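Local coordinates for protein quinoline 2-oxidoreductase large subunit (Pseudomonas putida, PDB 1T3Q) that probably catalyses, as a molybdenum hydroxylase carrying a molybdopterin cytosine dinucleotide cofactor, the oxidation of quinoline at its C2 position, at residues Gly453-Leu458 with Ala762-Val767; Leu217-Ala222 with Ser227-Met232. All blocks are in the same frame, centred on the assembly; numbering follows the deposited sequence.

Contact 1 (Gly453-Leu458 with Ala762-Val767)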
# COMPACT_ATOMS: atom_id res chain seq x y z
N GLY B 453 17.26 -46.62 -37.69
CA GLY B 453 15.98 -46.90 -37.05
C GLY B 453 15.32 -45.65 -36.48
O GLY B 453 14.65 -45.70 -35.45
N LYS B 454 15.51 -44.53 -37.17
CA LYS B 454 14.94 -43.25 -36.74
C LYS B 454 14.09 -42.67 -37.86
O LYS B 454 14.51 -42.64 -39.02
CB LYS B 454 16.05 -42.26 -36.38
CG LYS B 454 17.00 -42.73 -35.29
CD LYS B 454 16.34 -42.75 -33.93
CE LYS B 454 17.36 -43.02 -32.83
NZ LYS B 454 16.76 -42.88 -31.48
N TYR B 455 12.89 -42.21 -37.52
CA TYR B 455 11.99 -41.61 -38.49
C TYR B 455 12.09 -40.09 -38.36
O TYR B 455 11.64 -39.51 -37.37
CB TYR B 455 10.55 -42.06 -38.22
CG TYR B 455 10.34 -43.55 -38.31
CD1 TYR B 455 9.38 -44.18 -37.51
CD2 TYR B 455 11.07 -44.34 -39.20
CE1 TYR B 455 9.16 -45.56 -37.60
CE2 TYR B 455 10.85 -45.71 -39.31
CZ TYR B 455 9.89 -46.31 -38.50
OH TYR B 455 9.67 -47.67 -38.61
N LEU B 456 12.68 -39.44 -39.36
CA LEU B 456 12.83 -37.99 -39.32
C LEU B 456 11.74 -37.35 -40.16
O LEU B 456 11.41 -37.85 -41.24
CB LEU B 456 14.21 -37.60 -39.86
CG LEU B 456 14.83 -36.31 -39.32
CD1 LEU B 456 15.10 -36.45 -37.82
CD2 LEU B 456 16.13 -36.02 -40.07
N GLY B 457 11.17 -36.25 -39.67
CA GLY B 457 10.11 -35.60 -40.41
C GLY B 457 10.16 -34.08 -40.33
O GLY B 457 10.53 -33.52 -39.30
N LEU B 458 9.80 -33.43 -41.43
CA LEU B 458 9.79 -31.98 -41.51
C LEU B 458 8.34 -31.53 -41.56
O LEU B 458 7.54 -32.08 -42.32
CB LEU B 458 10.49 -31.51 -42.79
CG LEU B 458 10.35 -30.01 -43.10
CD1 LEU B 458 11.07 -29.19 -42.05
CD2 LEU B 458 10.93 -29.72 -44.48
N ALA B 762 4.89 -40.71 -42.84
CA ALA B 762 4.25 -40.79 -44.15
C ALA B 762 4.62 -42.05 -44.94
O ALA B 762 3.75 -42.68 -45.53
CB ALA B 762 4.57 -39.55 -44.97
N HIS B 763 5.89 -42.42 -44.94
CA HIS B 763 6.33 -43.59 -45.69
C HIS B 763 5.68 -44.90 -45.23
O HIS B 763 5.69 -45.89 -45.96
CB HIS B 763 7.85 -43.72 -45.66
CG HIS B 763 8.41 -44.14 -44.34
ND1 HIS B 763 8.38 -43.33 -43.22
CD2 HIS B 763 9.02 -45.28 -43.95
CE1 HIS B 763 8.95 -43.95 -42.21
NE2 HIS B 763 9.35 -45.14 -42.62
N LEU B 764 5.12 -44.90 -44.03
CA LEU B 764 4.46 -46.09 -43.50
C LEU B 764 2.97 -46.03 -43.80
O LEU B 764 2.21 -46.91 -43.40
CB LEU B 764 4.66 -46.20 -41.99
CG LEU B 764 6.09 -46.40 -41.48
CD1 LEU B 764 6.08 -46.38 -39.95
CD2 LEU B 764 6.65 -47.72 -42.00
N GLU B 765 2.56 -44.99 -44.52
CA GLU B 765 1.16 -44.78 -44.88
C GLU B 765 0.30 -44.67 -43.63
O GLU B 765 -0.82 -45.17 -43.58
CB GLU B 765 0.66 -45.92 -45.78
CG GLU B 765 1.40 -46.00 -47.10
CD GLU B 765 0.75 -46.96 -48.09
OE1 GLU B 765 1.33 -47.16 -49.18
OE2 GLU B 765 -0.33 -47.51 -47.78
N VAL B 766 0.84 -43.98 -42.64
CA VAL B 766 0.15 -43.76 -41.37
C VAL B 766 0.03 -42.27 -41.11
O VAL B 766 0.90 -41.49 -41.49
CB VAL B 766 0.93 -44.41 -40.20
CG1 VAL B 766 0.45 -43.87 -38.87
CG2 VAL B 766 0.76 -45.92 -40.25
N VAL B 767 -1.05 -41.86 -40.46
CA VAL B 767 -1.26 -40.47 -40.11
C VAL B 767 -1.63 -40.41 -38.64
O VAL B 767 -2.08 -41.40 -38.07
CB VAL B 767 -2.40 -39.81 -40.93
CG1 VAL B 767 -2.13 -39.94 -42.41
CG2 VAL B 767 -3.74 -40.42 -40.55
O HOH W 1 10.37 -47.87 -41.89
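Y455 meets H763 and L764 in a surface contact, an aromatic pair plus one apolar touch burying about 123 Å², where the start of strand 454-467 faces the loop after helix 744-761. The imidazole of H763 presents its CE1-NE2 edge to one face of the tyrosine ring in an offset edge-to-face stack, centroids 5.1 Å apart and planes at 69°. CE1 of H763 lies 3.7 Å from CD2 of Y455, and NE2 of H763 is equally near CE2 of Y455. With chi1 at 72°, CG of H763 is flanked by its own backbone N and C, which swings the imidazole across to the tyrosine. L764 touches both rings. Its CD1 comes up obliquely at the phenol end, 4.0 Å from CE1 of Y455, while its CG lies 3.7 Å above the plane of the H763 ring, nearer the ring's margin than its centre. Strand 454-467 forms an edge of a mixed four-stranded sheet, as far as this chain goes. Y455 bonds through its backbone to I648 of the antiparallel neighbour 636-649. Just before the strand, G453 is the C-prime residue of the Schellman motif that ends helix 439-450, whose R450 also touches H763. I782 of helix 775-783 packs on both Y455 and L764. A water in the plane of the imidazole sits 3.0 Å from NE2 of H763 and makes a weak, longer bond with OH of Y455, bridging the two polar ends. An alanine in place of Y455 would take away the whole ring, so that the imidazole is likely to lose the face it packs on, L764 CD1 its apolar neighbour and the water its weaker partner.

Contact 2 (Leu217-Ala222 with Ser227-Met232)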
# COMPACT_ATOMS: atom_id res chain seq x y z
N LEU B 217 -13.69 -0.95 -1.44
CA LEU B 217 -13.14 -2.28 -1.62
C LEU B 217 -11.89 -2.25 -2.49
O LEU B 217 -11.88 -1.63 -3.56
CB LEU B 217 -14.18 -3.19 -2.30
CG LEU B 217 -13.68 -4.51 -2.90
CD1 LEU B 217 -13.27 -5.47 -1.78
CD2 LEU B 217 -14.78 -5.14 -3.74
N ILE B 218 -10.84 -2.91 -2.03
CA ILE B 218 -9.62 -3.01 -2.82
C ILE B 218 -9.46 -4.50 -3.09
O ILE B 218 -9.46 -5.30 -2.16
CB ILE B 218 -8.36 -2.53 -2.06
CG1 ILE B 218 -8.46 -1.04 -1.74
CG2 ILE B 218 -7.11 -2.79 -2.92
CD1 ILE B 218 -7.26 -0.50 -0.98
N LEU B 219 -9.36 -4.86 -4.36
CA LEU B 219 -9.17 -6.25 -4.73
C LEU B 219 -7.85 -6.41 -5.47
O LEU B 219 -7.68 -5.89 -6.57
CB LEU B 219 -10.30 -6.73 -5.65
CG LEU B 219 -10.09 -8.12 -6.26
CD1 LEU B 219 -10.04 -9.18 -5.16
CD2 LEU B 219 -11.23 -8.43 -7.24
N TRP B 220 -6.92 -7.11 -4.83
CA TRP B 220 -5.63 -7.40 -5.45
C TRP B 220 -5.86 -8.72 -6.16
O TRP B 220 -6.37 -9.67 -5.56
CB TRP B 220 -4.55 -7.63 -4.39
CG TRP B 220 -4.01 -6.39 -3.76
CD1 TRP B 220 -2.88 -5.70 -4.14
CD2 TRP B 220 -4.52 -5.73 -2.60
NE1 TRP B 220 -2.67 -4.66 -3.27
CE2 TRP B 220 -3.65 -4.65 -2.32
CE3 TRP B 220 -5.63 -5.94 -1.77
CZ2 TRP B 220 -3.86 -3.78 -1.24
CZ3 TRP B 220 -5.83 -5.08 -0.69
CH2 TRP B 220 -4.95 -4.01 -0.44
N THR B 221 -5.54 -8.80 -7.44
CA THR B 221 -5.73 -10.05 -8.16
C THR B 221 -4.75 -10.21 -9.31
O THR B 221 -4.42 -9.24 -9.99
CB THR B 221 -7.18 -10.19 -8.70
OG1 THR B 221 -7.27 -11.36 -9.51
CG2 THR B 221 -7.59 -8.97 -9.51
N ALA B 222 -4.26 -11.43 -9.49
CA ALA B 222 -3.33 -11.73 -10.57
C ALA B 222 -4.16 -11.87 -11.84
O ALA B 222 -4.49 -12.97 -12.28
CB ALA B 222 -2.60 -13.04 -10.28
N SER B 227 -9.53 -3.65 -15.30
CA SER B 227 -10.72 -2.81 -15.46
C SER B 227 -11.97 -3.68 -15.60
O SER B 227 -13.04 -3.33 -15.09
CB SER B 227 -10.59 -1.91 -16.69
OG SER B 227 -9.53 -0.98 -16.54
N PHE B 228 -11.81 -4.80 -16.30
CA PHE B 228 -12.89 -5.76 -16.52
C PHE B 228 -13.34 -6.35 -15.18
O PHE B 228 -14.54 -6.43 -14.89
CB PHE B 228 -12.40 -6.86 -17.46
CG PHE B 228 -13.24 -8.10 -17.46
CD1 PHE B 228 -14.49 -8.11 -18.08
CD2 PHE B 228 -12.78 -9.27 -16.88
CE1 PHE B 228 -15.26 -9.28 -18.11
CE2 PHE B 228 -13.54 -10.44 -16.90
CZ PHE B 228 -14.78 -10.44 -17.53
N VAL B 229 -12.38 -6.78 -14.37
CA VAL B 229 -12.70 -7.36 -13.07
C VAL B 229 -13.44 -6.37 -12.19
O VAL B 229 -14.44 -6.72 -11.55
CB VAL B 229 -11.42 -7.85 -12.36
CG1 VAL B 229 -11.75 -8.33 -10.95
CG2 VAL B 229 -10.78 -8.97 -13.16
N ARG B 230 -12.96 -5.13 -12.14
CA ARG B 230 -13.59 -4.10 -11.33
C ARG B 230 -15.06 -3.92 -11.71
O ARG B 230 -15.93 -3.91 -10.84
CB ARG B 230 -12.85 -2.77 -11.50
CG ARG B 230 -13.52 -1.57 -10.82
CD ARG B 230 -12.69 -0.32 -11.00
NE ARG B 230 -13.31 0.89 -10.46
CZ ARG B 230 -13.78 1.89 -11.20
NH1 ARG B 230 -14.31 2.96 -10.63
NH2 ARG B 230 -13.72 1.81 -12.53
N THR B 231 -15.33 -3.77 -13.00
CA THR B 231 -16.69 -3.59 -13.48
C THR B 231 -17.58 -4.80 -13.19
O THR B 231 -18.74 -4.65 -12.82
CB THR B 231 -16.72 -3.31 -15.00
OG1 THR B 231 -15.85 -2.20 -15.29
CG2 THR B 231 -18.13 -2.97 -15.45
N MET B 232 -17.03 -6.01 -13.36
CA MET B 232 -17.82 -7.21 -13.11
C MET B 232 -18.11 -7.44 -11.63
O MET B 232 -19.18 -7.93 -11.27
CB MET B 232 -17.14 -8.45 -13.71
CG MET B 232 -17.01 -8.41 -15.24
SD MET B 232 -18.55 -7.99 -16.11
CE MET B 232 -18.27 -6.31 -16.42
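The beta-alpha-beta unit formed by strand 216-221, helix 226-237 and strand 244-247 has its first strand packed on its helix here, through L219, T221 and V229, all three buried. One methyl, CG1 of V229, does the touching from the helix side. It meets CD2 of L219 at 3.7 Å and, more loosely, CG2 of T221 at 4.4 Å. L219 and T221 alternate with W220, so both point from the same side of the strand toward the helix. With CG1 turned opposite the backbone N (chi1 175°), V229 sends that methyl to the strand, and its side chain crosses that of L219 at about a right angle. The unit is a crossover connection: the helix carries the chain from strand 216-221 to the parallel, adjacent strand 244-247 of a seven-stranded mixed sheet. From helix 263-275, V268 and C269 pack on L219, while E265 touches V229 and hydrogen-bonds T221 OG1, which satisfies the buried hydroxyl. Next to V229, R230 turns to other partners: its NE bonds to the backbone O of I244, and its NH1 forms a salt bridge with D492 of the second subunit. Q224, in the turn between strand and helix, belongs to the pocket of the dioxosulfidomolybdenum ion, which lies about 13 Å from the side chain of V229.

From the N terminus, contact 2 comes first and closes a very short loop: four residues separate strand segment 217-222 from helix segment 227-232, both within the first molybdopterin cofactor-binding domain. Contact 1 opens only later, at the start of strand 454-467 in the second such domain, and closes over 303 intervening residues near the C terminus. The two are therefore in series, without nesting or crossing. They lie on opposite sides of the chain's centre, their centres about 51 Å apart and nearest atoms about 37 Å apart. Contact 2 is local and buried, between a sheet and the helix that packs on it, whereas contact 1 ties the edge of a second sheet to the C-terminal region at the surface.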